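Local coordinates for protein HP1028 (Helicobacter pylori, PDB 4INN) that probably binds and carries a small ligand within a lipocalin-type beta-barrel, at residues Y40-F45 and K49-E54; V53-H58 and F150-L155; A75-L80 and L86-D91; G110-N115 and T121-V126. The protein carries 1 engineered substitution. One frame throughout, in Å; residues are numbered along the deposited sequence.

Contact 1: residues Y40-F45 and K49-E54; sequences YQTQEF and KSSFVE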
# COMPACT_ATOMS: atom_id res chain seq x y z
N TYR A 40 -2.59 2.62 -7.38
CA TYR A 40 -2.70 1.27 -7.88
C TYR A 40 -3.95 0.65 -7.32
O TYR A 40 -4.53 1.14 -6.35
CB TYR A 40 -1.49 0.42 -7.46
CG TYR A 40 -0.18 0.94 -7.94
CD1 TYR A 40 0.43 0.42 -9.08
CD2 TYR A 40 0.42 1.99 -7.29
CE1 TYR A 40 1.63 0.96 -9.54
CE2 TYR A 40 1.62 2.52 -7.74
CZ TYR A 40 2.22 2.01 -8.85
OH TYR A 40 3.40 2.56 -9.24
N GLN A 41 -4.38 -0.42 -7.94
CA GLN A 41 -5.55 -1.15 -7.46
C GLN A 41 -5.07 -2.51 -7.04
O GLN A 41 -4.53 -3.25 -7.85
CB GLN A 41 -6.62 -1.27 -8.56
CG GLN A 41 -7.85 -2.03 -8.07
CD GLN A 41 -8.87 -2.34 -9.16
OE1 GLN A 41 -8.90 -1.71 -10.21
NE2 GLN A 41 -9.76 -3.29 -8.86
N THR A 42 -5.26 -2.84 -5.78
CA THR A 42 -4.78 -4.11 -5.25
C THR A 42 -5.63 -5.28 -5.73
O THR A 42 -6.68 -5.11 -6.37
CB THR A 42 -4.79 -4.12 -3.72
OG1 THR A 42 -6.15 -4.17 -3.28
CG2 THR A 42 -4.08 -2.89 -3.15
N GLN A 43 -5.18 -6.48 -5.41
CA GLN A 43 -5.79 -7.70 -5.89
C GLN A 43 -6.58 -8.25 -4.75
O GLN A 43 -6.08 -8.41 -3.66
CB GLN A 43 -4.71 -8.71 -6.30
CG GLN A 43 -5.23 -9.86 -7.14
CD GLN A 43 -4.17 -10.88 -7.52
OE1 GLN A 43 -3.10 -10.55 -8.00
NE2 GLN A 43 -4.47 -12.13 -7.32
N GLU A 44 -7.84 -8.53 -5.01
CA GLU A 44 -8.69 -9.28 -4.11
C GLU A 44 -8.01 -10.61 -3.72
O GLU A 44 -7.48 -11.31 -4.59
CB GLU A 44 -9.97 -9.58 -4.86
CG GLU A 44 -11.01 -10.36 -4.09
CD GLU A 44 -12.31 -10.41 -4.86
OE1 GLU A 44 -12.29 -10.83 -6.05
OE2 GLU A 44 -13.34 -10.00 -4.27
N PHE A 45 -8.02 -10.92 -2.43
CA PHE A 45 -7.52 -12.19 -1.91
C PHE A 45 -8.20 -12.50 -0.60
O PHE A 45 -8.07 -11.73 0.35
CB PHE A 45 -6.02 -12.12 -1.66
CG PHE A 45 -5.44 -13.40 -1.10
CD1 PHE A 45 -5.47 -14.57 -1.84
CD2 PHE A 45 -4.86 -13.41 0.16
CE1 PHE A 45 -4.94 -15.74 -1.34
CE2 PHE A 45 -4.33 -14.58 0.68
CZ PHE A 45 -4.37 -15.75 -0.07
N LYS A 49 -10.43 -7.29 0.44
CA LYS A 49 -10.99 -6.70 -0.79
C LYS A 49 -10.01 -5.86 -1.56
O LYS A 49 -9.17 -5.17 -1.02
CB LYS A 49 -12.16 -5.77 -0.45
CG LYS A 49 -13.38 -6.48 0.12
CD LYS A 49 -14.62 -5.58 0.07
CE LYS A 49 -14.62 -4.54 1.19
NZ LYS A 49 -15.85 -3.68 1.11
N SER A 50 -10.17 -5.90 -2.86
CA SER A 50 -9.53 -4.95 -3.76
C SER A 50 -9.67 -3.53 -3.18
O SER A 50 -10.75 -3.12 -2.75
CB SER A 50 -10.19 -5.02 -5.14
OG SER A 50 -9.34 -4.44 -6.11
N SER A 51 -8.56 -2.80 -3.13
CA SER A 51 -8.59 -1.41 -2.66
C SER A 51 -7.68 -0.58 -3.50
O SER A 51 -6.85 -1.10 -4.23
CB SER A 51 -8.26 -1.30 -1.16
OG SER A 51 -6.90 -1.57 -0.90
N PHE A 52 -7.90 0.73 -3.47
CA PHE A 52 -7.06 1.67 -4.19
C PHE A 52 -6.10 2.22 -3.15
O PHE A 52 -6.51 2.62 -2.03
CB PHE A 52 -7.86 2.81 -4.81
CG PHE A 52 -8.89 2.38 -5.85
CD1 PHE A 52 -8.48 1.86 -7.10
CD2 PHE A 52 -10.27 2.57 -5.62
CE1 PHE A 52 -9.43 1.50 -8.06
CE2 PHE A 52 -11.21 2.23 -6.59
CZ PHE A 52 -10.80 1.70 -7.80
N VAL A 53 -4.81 2.20 -3.50
CA VAL A 53 -3.75 2.68 -2.65
C VAL A 53 -2.80 3.60 -3.37
O VAL A 53 -2.59 3.42 -4.55
CB VAL A 53 -2.89 1.53 -2.13
CG1 VAL A 53 -3.76 0.56 -1.34
CG2 VAL A 53 -2.19 0.82 -3.28
N GLU A 54 -2.22 4.56 -2.65
CA GLU A 54 -1.21 5.45 -3.19
C GLU A 54 0.18 5.26 -2.62
O GLU A 54 0.36 5.32 -1.42
CB GLU A 54 -1.60 6.91 -2.96
CG GLU A 54 -0.55 7.90 -3.49
CD GLU A 54 -1.07 9.31 -3.67
OE1 GLU A 54 -2.22 9.60 -3.24
OE2 GLU A 54 -0.34 10.15 -4.26
O HOH W 1 -12.49 -6.95 -4.00
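Ser50 OG is held from two directions by the facing segment: it donates to Thr42 O (2.8 Å) and accepts from Gln41 NE2 (3.0 Å). The first bond reaches the carbonyl from above its plane, whereas Ser50 OG lies in the plane of the Gln41 amide, and the N-H...O bond is nearly straight, at 168°. The glutamine gets there because its chain is fully extended, with CG turned opposite the backbone N (chi1 -180°). This brings it alongside the Phe52 ring, both side chains pointing the same way, with Gln41 CG 3.9 Å from Phe52 CE1 and the amide and ring planes 64° apart.

Thr42 illustrates how a side chain can prolong a ladder where regular pairing stops. Its N donates to Ser51 O at 2.8 Å, and Thr42 OG1 accepts from Ser51 N, also at 2.8 Å, while Thr42 CG2 rests against Val53 CG1. Beyond this point water 1 takes over, accepting from Ser50 N and donating weakly to Glu44 OE2. Toward the strand proper, Tyr40 and Val53 form a hydrogen-bonded antiparallel pair, with Tyr40 N to Val53 O at 2.9 Å and Val53 N to Tyr40 O at 3.1 Å.

Together these bonds close the first hairpin of the lipocalin barrel. Strand 51-58 is flanked by strands 38-41 and 61-69. Val53 and Thr42 touch Trp152 of strand 147-154, while Phe52, on the other face, meets Leu155 and Leu165.

Contact 2: residues V53-H58 and F150-L155; sequences VEFFEH and FTWKRL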
# COMPACT_ATOMS: atom_id res chain seq x y z
N VAL A 53 -4.81 2.20 -3.50
CA VAL A 53 -3.75 2.68 -2.65
C VAL A 53 -2.80 3.60 -3.37
O VAL A 53 -2.59 3.42 -4.55
CB VAL A 53 -2.89 1.53 -2.13
CG1 VAL A 53 -3.76 0.56 -1.34
CG2 VAL A 53 -2.19 0.82 -3.28
N GLU A 54 -2.22 4.56 -2.65
CA GLU A 54 -1.21 5.45 -3.19
C GLU A 54 0.18 5.26 -2.62
O GLU A 54 0.36 5.32 -1.42
CB GLU A 54 -1.60 6.91 -2.96
CG GLU A 54 -0.55 7.90 -3.49
CD GLU A 54 -1.07 9.31 -3.67
OE1 GLU A 54 -2.22 9.60 -3.24
OE2 GLU A 54 -0.34 10.15 -4.26
N PHE A 55 1.16 5.08 -3.49
CA PHE A 55 2.57 5.02 -3.09
C PHE A 55 3.17 6.44 -3.20
O PHE A 55 2.84 7.17 -4.13
CB PHE A 55 3.38 4.06 -3.98
CG PHE A 55 3.21 2.61 -3.64
CD1 PHE A 55 4.21 1.91 -2.99
CD2 PHE A 55 2.09 1.91 -4.05
CE1 PHE A 55 4.09 0.56 -2.70
CE2 PHE A 55 1.95 0.56 -3.76
CZ PHE A 55 2.96 -0.12 -3.09
N PHE A 56 4.04 6.82 -2.26
CA PHE A 56 4.77 8.09 -2.34
C PHE A 56 6.18 7.96 -1.76
O PHE A 56 6.42 7.01 -1.02
CB PHE A 56 3.98 9.21 -1.63
CG PHE A 56 3.84 9.03 -0.13
CD1 PHE A 56 4.63 9.71 0.75
CD2 PHE A 56 2.86 8.20 0.40
CE1 PHE A 56 4.48 9.55 2.14
CE2 PHE A 56 2.70 8.02 1.78
CZ PHE A 56 3.50 8.72 2.65
N GLU A 57 7.13 8.85 -2.13
CA GLU A 57 8.48 8.83 -1.49
C GLU A 57 8.63 9.88 -0.42
O GLU A 57 7.99 10.91 -0.46
CB GLU A 57 9.67 8.90 -2.48
CG GLU A 57 10.14 10.27 -2.99
CD GLU A 57 10.84 11.21 -1.96
OE1 GLU A 57 11.86 10.85 -1.31
OE2 GLU A 57 10.38 12.39 -1.85
N HIS A 58 9.49 9.62 0.53
CA HIS A 58 9.82 10.60 1.55
C HIS A 58 11.15 10.22 2.16
O HIS A 58 11.35 9.07 2.56
CB HIS A 58 8.72 10.62 2.61
CG HIS A 58 9.10 11.35 3.87
ND1 HIS A 58 9.02 12.72 3.99
CD2 HIS A 58 9.54 10.89 5.07
CE1 HIS A 58 9.42 13.08 5.20
NE2 HIS A 58 9.73 11.98 5.87
N PHE A 150 1.33 -10.86 -5.66
CA PHE A 150 0.04 -10.39 -6.18
C PHE A 150 0.30 -9.39 -7.28
O PHE A 150 1.38 -8.79 -7.36
CB PHE A 150 -0.71 -9.70 -5.07
CG PHE A 150 -1.06 -10.60 -3.89
CD1 PHE A 150 -2.21 -11.34 -3.89
CD2 PHE A 150 -0.25 -10.63 -2.75
CE1 PHE A 150 -2.55 -12.12 -2.81
CE2 PHE A 150 -0.57 -11.42 -1.67
CZ PHE A 150 -1.72 -12.18 -1.70
N THR A 151 -0.67 -9.14 -8.13
CA THR A 151 -0.45 -8.04 -9.06
C THR A 151 -1.40 -6.85 -8.88
O THR A 151 -2.61 -6.98 -8.87
CB THR A 151 -0.17 -8.50 -10.52
OG1 THR A 151 -0.92 -7.70 -11.44
CG2 THR A 151 -0.45 -9.93 -10.73
N TRP A 152 -0.80 -5.68 -8.70
CA TRP A 152 -1.48 -4.43 -8.42
C TRP A 152 -1.41 -3.56 -9.68
O TRP A 152 -0.31 -3.21 -10.11
CB TRP A 152 -0.75 -3.71 -7.28
CG TRP A 152 -0.93 -4.35 -5.95
CD1 TRP A 152 -1.33 -5.61 -5.70
CD2 TRP A 152 -0.70 -3.75 -4.68
NE1 TRP A 152 -1.40 -5.84 -4.36
CE2 TRP A 152 -1.01 -4.72 -3.70
CE3 TRP A 152 -0.29 -2.47 -4.26
CZ2 TRP A 152 -0.91 -4.47 -2.33
CZ3 TRP A 152 -0.19 -2.22 -2.90
CH2 TRP A 152 -0.51 -3.22 -1.94
N LYS A 153 -2.57 -3.25 -10.27
CA LYS A 153 -2.60 -2.50 -11.51
C LYS A 153 -2.35 -1.03 -11.25
O LYS A 153 -2.96 -0.45 -10.36
CB LYS A 153 -3.97 -2.59 -12.21
CG LYS A 153 -4.11 -3.72 -13.23
CD LYS A 153 -5.09 -4.80 -12.74
CE LYS A 153 -6.55 -4.40 -12.98
NZ LYS A 153 -7.42 -4.35 -11.75
N ARG A 154 -1.51 -0.42 -12.07
CA ARG A 154 -1.36 1.01 -12.04
C ARG A 154 -2.53 1.70 -12.71
O ARG A 154 -2.95 1.30 -13.78
CB ARG A 154 -0.08 1.43 -12.74
CG ARG A 154 0.32 2.80 -12.24
CD ARG A 154 1.34 3.42 -13.11
NE ARG A 154 1.50 4.82 -12.76
CZ ARG A 154 2.32 5.29 -11.85
NH1 ARG A 154 3.07 4.47 -11.12
NH2 ARG A 154 2.36 6.58 -11.64
N LEU A 155 -3.05 2.75 -12.10
CA LEU A 155 -4.07 3.57 -12.72
C LEU A 155 -3.46 4.75 -13.45
O LEU A 155 -2.48 5.34 -13.00
CB LEU A 155 -5.02 4.10 -11.68
CG LEU A 155 -6.22 3.23 -11.34
CD1 LEU A 155 -5.88 1.79 -11.14
CD2 LEU A 155 -6.87 3.84 -10.10
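Trp152 reaches toward Val53 and Phe55 from a strand that is not paired with theirs, as happens inside a closed beta-barrel of the lipocalin kind. Strand 38-41 lies between 51-58 and 147-154 in the sheet, so the backbones stay well apart, with the CA atoms of Val53 and Trp152 9.4 Å from each other. No hydrogen bond joins the two segments, and the meeting depends on hydrophobic side chains.

The aromatic part is a rim-to-rim pair. The Phe55 ring and the six-membered ring of Trp152 have centroids 6.0 Å apart and planes inclined at 61°, and neither lies over the face of the other. Phe55 CE2 and CZ approach the CE3-CZ3 edge of the indole, while CE3 sits in the plane of the phenylalanine ring. Each ring has further aromatic company: Phe55 meets Tyr40, and Trp152 stacks on Phe136.

The aliphatic part comes from Val53. Its CG2, placed between the backbone N and the carbonyl carbon, is the branch that touches the indole, and the two side chains cross at about a right angle. Val53 and Phe55 also touch strand 95-104, through Phe96 and Leu97 respectively, so the cluster draws on strands from different parts of the barrel wall.

Both partners converge on one indole carbon: Trp152 CZ3 lies 3.6 Å from Phe55 CE2 and 3.7 Å from Val53 CG2.

Contact 3: residues A75-L80 and L86-D91; sequences AKKDKL and LRNRSD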
# COMPACT_ATOMS: atom_id res chain seq x y z
N ALA A 75 -14.75 3.78 5.12
CA ALA A 75 -13.58 3.51 5.92
C ALA A 75 -13.97 3.07 7.33
O ALA A 75 -14.84 3.66 7.96
CB ALA A 75 -12.73 4.77 6.00
N LYS A 76 -13.27 2.07 7.83
CA LYS A 76 -13.58 1.49 9.12
C LYS A 76 -12.40 1.72 10.05
O LYS A 76 -11.40 2.29 9.66
CB LYS A 76 -13.94 -0.00 8.98
CG LYS A 76 -13.75 -0.58 7.58
CD LYS A 76 -13.77 -2.09 7.56
CE LYS A 76 -12.43 -2.73 7.95
NZ LYS A 76 -12.41 -4.22 7.78
N LYS A 77 -12.53 1.29 11.30
CA LYS A 77 -11.49 1.51 12.29
C LYS A 77 -10.50 0.36 12.34
O LYS A 77 -10.82 -0.76 11.95
CB LYS A 77 -12.12 1.68 13.66
CG LYS A 77 -13.01 2.92 13.79
CD LYS A 77 -13.41 3.13 15.26
CE LYS A 77 -14.06 4.49 15.50
NZ LYS A 77 -13.76 5.00 16.87
N ASP A 78 -9.32 0.65 12.84
CA ASP A 78 -8.27 -0.35 12.94
C ASP A 78 -8.41 -1.23 14.20
O ASP A 78 -7.57 -1.22 15.09
CB ASP A 78 -6.92 0.35 12.92
CG ASP A 78 -5.77 -0.62 12.71
OD1 ASP A 78 -5.99 -1.79 12.34
OD2 ASP A 78 -4.65 -0.18 12.93
N LYS A 79 -9.46 -2.03 14.25
CA LYS A 79 -9.84 -2.70 15.47
C LYS A 79 -8.86 -3.78 15.92
O LYS A 79 -8.77 -4.05 17.12
CB LYS A 79 -11.20 -3.31 15.30
CG LYS A 79 -12.28 -2.26 15.14
CD LYS A 79 -13.67 -2.83 15.36
CE LYS A 79 -14.05 -3.82 14.27
NZ LYS A 79 -15.25 -4.58 14.69
N LEU A 80 -8.13 -4.38 14.96
CA LEU A 80 -7.25 -5.51 15.26
C LEU A 80 -5.83 -5.07 15.57
O LEU A 80 -4.96 -5.92 15.72
CB LEU A 80 -7.22 -6.52 14.11
CG LEU A 80 -8.56 -6.99 13.50
CD1 LEU A 80 -8.29 -7.89 12.28
CD2 LEU A 80 -9.44 -7.71 14.52
N LEU A 86 -4.07 2.42 19.18
CA LEU A 86 -4.14 2.64 17.72
C LEU A 86 -5.46 2.18 17.13
O LEU A 86 -5.72 2.43 15.97
CB LEU A 86 -3.00 1.89 17.03
CG LEU A 86 -1.71 2.63 16.66
CD1 LEU A 86 -1.15 3.44 17.80
CD2 LEU A 86 -0.67 1.63 16.20
N ARG A 87 -6.31 1.54 17.93
CA ARG A 87 -7.51 0.89 17.40
C ARG A 87 -8.62 1.85 16.94
O ARG A 87 -9.66 1.42 16.42
CB ARG A 87 -8.06 -0.08 18.42
CG ARG A 87 -7.07 -1.16 18.87
CD ARG A 87 -7.80 -2.22 19.66
NE ARG A 87 -7.08 -3.49 19.76
CZ ARG A 87 -6.60 -4.02 20.88
NH1 ARG A 87 -6.72 -3.40 22.05
NH2 ARG A 87 -5.97 -5.19 20.83
N ASN A 88 -8.37 3.15 17.11
CA ASN A 88 -9.32 4.22 16.82
C ASN A 88 -9.11 4.87 15.44
O ASN A 88 -10.03 5.51 14.91
CB ASN A 88 -9.17 5.29 17.90
CG ASN A 88 -10.49 5.85 18.35
OD1 ASN A 88 -10.72 7.06 18.31
ND2 ASN A 88 -11.38 4.95 18.81
N ARG A 89 -7.91 4.73 14.88
CA ARG A 89 -7.58 5.32 13.59
C ARG A 89 -8.28 4.60 12.44
O ARG A 89 -8.64 3.44 12.56
CB ARG A 89 -6.08 5.27 13.34
CG ARG A 89 -5.60 3.89 12.93
CD ARG A 89 -4.15 3.67 13.26
NE ARG A 89 -3.69 2.39 12.68
CZ ARG A 89 -2.50 2.23 12.11
NH1 ARG A 89 -1.68 3.28 12.02
NH2 ARG A 89 -2.13 1.06 11.57
N SER A 90 -8.45 5.32 11.34
CA SER A 90 -9.10 4.82 10.15
C SER A 90 -8.18 3.85 9.41
O SER A 90 -6.97 3.84 9.62
CB SER A 90 -9.42 6.01 9.23
OG SER A 90 -10.09 5.62 8.05
N ASP A 91 -8.75 3.02 8.56
CA ASP A 91 -7.93 2.24 7.64
C ASP A 91 -7.63 2.98 6.33
O ASP A 91 -6.98 2.45 5.46
CB ASP A 91 -8.55 0.88 7.36
CG ASP A 91 -9.83 0.95 6.56
OD1 ASP A 91 -10.52 2.00 6.55
OD2 ASP A 91 -10.16 -0.10 5.95
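Asp78 and Arg89 form a salt bridge in which a single carboxylate oxygen does the work: Asp78 OD2 accepts from Arg89 NE at 2.8 Å and, weakly, from Arg89 NH2 at 3.1 Å. Arg89 NE comes to the anti side of Asp78 OD2, somewhat out of the carboxylate plane, while OD2 itself lies close to the guanidinium plane; the two flat groups are only 28° apart. The arginine chain, extended from CG to NE, runs beside the aspartate in the same direction. Asp78 OD2 is also bonded to Asn81 ND2, and OD1 is hydrogen-bonded to Tyr114 OH, so both oxygens of this buried carboxylate are satisfied.

Backbone groups supply the rest of the pairing. Asp78 N donates to Arg89 O (2.9 Å), and Asp91 N donates to Lys76 O (3.0 Å), which together bridge Lys77 and Ser90. A side chain then stands in for a third carbonyl: Asp91 OD1 takes up Lys76 N at 3.0 Å, met from well above the carboxylate plane. With chi1 at 68°, CG of Asp91 lies between its own backbone N and carbonyl carbon, which turns the carboxylate back toward Lys76. Ser90 OG is engaged by Lys92 N.

The type I turn from Leu86 to Arg89 ends one residue before Ser90 of the bridge. Neither segment is a regular helix or strand; both lie in the surface loop that connects strands 61-69 and 95-104, and Asp78 joins it through Tyr114 to strand 107-115.

Contact 4: residues G110-N115 and T121-V126; sequences GGKAYN and TYYVRV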
# COMPACT_ATOMS: atom_id res chain seq x y z
N GLY A 110 12.86 -4.24 1.33
CA GLY A 110 12.99 -3.77 2.69
C GLY A 110 11.75 -3.22 3.32
O GLY A 110 11.80 -2.69 4.42
N GLY A 111 10.62 -3.35 2.64
CA GLY A 111 9.39 -2.74 3.12
C GLY A 111 8.69 -3.57 4.18
O GLY A 111 8.94 -4.77 4.32
N LYS A 112 7.80 -2.92 4.92
CA LYS A 112 6.96 -3.61 5.89
C LYS A 112 5.53 -3.11 5.77
O LYS A 112 5.27 -1.91 5.81
CB LYS A 112 7.50 -3.35 7.27
CG LYS A 112 8.93 -3.81 7.45
CD LYS A 112 9.18 -4.12 8.93
CE LYS A 112 8.60 -5.47 9.34
NZ LYS A 112 8.40 -5.60 10.81
N ALA A 113 4.61 -4.05 5.59
CA ALA A 113 3.20 -3.73 5.43
C ALA A 113 2.36 -4.18 6.62
O ALA A 113 2.28 -5.37 6.93
CB ALA A 113 2.68 -4.35 4.16
N TYR A 114 1.70 -3.22 7.27
CA TYR A 114 0.66 -3.58 8.22
C TYR A 114 -0.58 -4.00 7.46
O TYR A 114 -0.92 -3.39 6.45
CB TYR A 114 0.34 -2.43 9.18
CG TYR A 114 -0.80 -2.73 10.14
CD1 TYR A 114 -0.64 -3.65 11.19
CD2 TYR A 114 -2.04 -2.12 9.98
CE1 TYR A 114 -1.70 -3.93 12.06
CE2 TYR A 114 -3.09 -2.39 10.84
CZ TYR A 114 -2.92 -3.29 11.88
OH TYR A 114 -4.00 -3.53 12.72
N ASN A 115 -1.27 -5.02 7.95
CA ASN A 115 -2.52 -5.49 7.32
C ASN A 115 -3.74 -5.36 8.24
O ASN A 115 -3.87 -6.08 9.21
CB ASN A 115 -2.35 -6.93 6.91
CG ASN A 115 -3.57 -7.48 6.23
OD1 ASN A 115 -4.29 -6.75 5.56
ND2 ASN A 115 -3.81 -8.77 6.38
N THR A 121 1.96 -7.62 10.54
CA THR A 121 2.89 -6.87 9.73
C THR A 121 3.67 -7.89 8.88
O THR A 121 4.03 -8.96 9.36
CB THR A 121 3.82 -6.00 10.63
OG1 THR A 121 3.04 -4.96 11.25
CG2 THR A 121 4.94 -5.32 9.83
N TYR A 122 3.88 -7.58 7.61
CA TYR A 122 4.52 -8.51 6.69
C TYR A 122 5.67 -7.80 6.03
O TYR A 122 5.59 -6.62 5.79
CB TYR A 122 3.57 -8.93 5.58
CG TYR A 122 2.37 -9.68 6.03
CD1 TYR A 122 2.24 -11.03 5.79
CD2 TYR A 122 1.34 -9.02 6.69
CE1 TYR A 122 1.12 -11.72 6.20
CE2 TYR A 122 0.21 -9.71 7.10
CZ TYR A 122 0.11 -11.05 6.86
OH TYR A 122 -1.01 -11.70 7.25
N TYR A 123 6.73 -8.54 5.69
CA TYR A 123 7.81 -7.98 4.91
C TYR A 123 7.36 -7.90 3.46
O TYR A 123 6.69 -8.80 2.98
CB TYR A 123 9.05 -8.86 5.02
CG TYR A 123 9.55 -9.01 6.42
CD1 TYR A 123 10.43 -8.06 6.97
CD2 TYR A 123 9.18 -10.11 7.22
CE1 TYR A 123 10.91 -8.20 8.27
CE2 TYR A 123 9.67 -10.26 8.50
CZ TYR A 123 10.53 -9.29 9.02
OH TYR A 123 11.03 -9.41 10.30
N VAL A 124 7.72 -6.81 2.78
CA VAL A 124 7.26 -6.56 1.42
C VAL A 124 8.44 -6.26 0.50
O VAL A 124 9.35 -5.49 0.87
CB VAL A 124 6.24 -5.38 1.40
CG1 VAL A 124 5.96 -4.90 -0.02
CG2 VAL A 124 4.92 -5.80 2.07
N ARG A 125 8.43 -6.89 -0.69
CA ARG A 125 9.26 -6.42 -1.82
C ARG A 125 8.41 -6.25 -3.10
O ARG A 125 7.33 -6.79 -3.19
CB ARG A 125 10.53 -7.26 -2.06
CG ARG A 125 10.33 -8.73 -2.34
CD ARG A 125 11.66 -9.37 -2.62
NE ARG A 125 11.64 -10.83 -2.58
CZ ARG A 125 11.20 -11.65 -3.54
NH1 ARG A 125 10.67 -11.19 -4.66
NH2 ARG A 125 11.27 -12.98 -3.36
N VAL A 126 8.90 -5.42 -4.02
CA VAL A 126 8.15 -5.04 -5.17
C VAL A 126 9.05 -4.99 -6.41
O VAL A 126 10.16 -4.48 -6.37
CB VAL A 126 7.46 -3.65 -5.00
CG1 VAL A 126 6.72 -3.28 -6.28
CG2 VAL A 126 6.48 -3.65 -3.84
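The beta hairpin of strands 107-115 and 120-128, part of the lipocalin barrel wall, is built here on two hydrogen-bonded antiparallel pairs, Gly111 with Val124 and Ala113 with Tyr122. In the second pair Ala113 N donates to Tyr122 O and Tyr122 N to Ala113 O, both at 2.8 Å. In the first, Val124 N donates to Gly111 O at 2.8 Å, whereas the return bond from Gly111 N to Val124 O is longer, at 3.1 Å.

On one face, Ala113 CB packs against Val124 CG2 at 3.4 Å. Tyr122 presents its edge to Ala113 O and lays CE2 3.8 Å from Asn115 CB; its hydroxyl bonds to Asp118. On the other face, the lysine chain of Lys112 bends at chi3 (78°), bringing CE against both Thr121 CG2 and Tyr123 CE1, each at 3.7 Å.

Tyr122 belongs to the pocket that holds the bound polyether, a molecule probably taken from the crystallisation liquor but consistent with a ligand site. Strand 95-104 flanks the hairpin on one side. On the other runs strand 134-139, whose Phe136 meets Val124 and whose Ser138 meets Tyr122.

Overall arrangement
Contacts 1, 2 and 4 belong to one closed antiparallel barrel, while contact 3 lies in a loop at its surface. Contact 1 comes first along the chain; contacts 3 and 4 follow in series, both nested within the long loop that contact 2 closes. Contacts 1 and 2 share Val53 and strand 51-58, their centres about 9 Å apart. A hydrogen bond from Gln41 to Lys153 probably joins them where the first strand meets the last. Contact 4 is about 13 Å from contact 2, centre to centre. Contacts 3 and 4, about 19 Å apart by centres, still touch through Asp78 and Tyr114. Local hairpins thus build the wall, and a sequence-distant contact packs its interior.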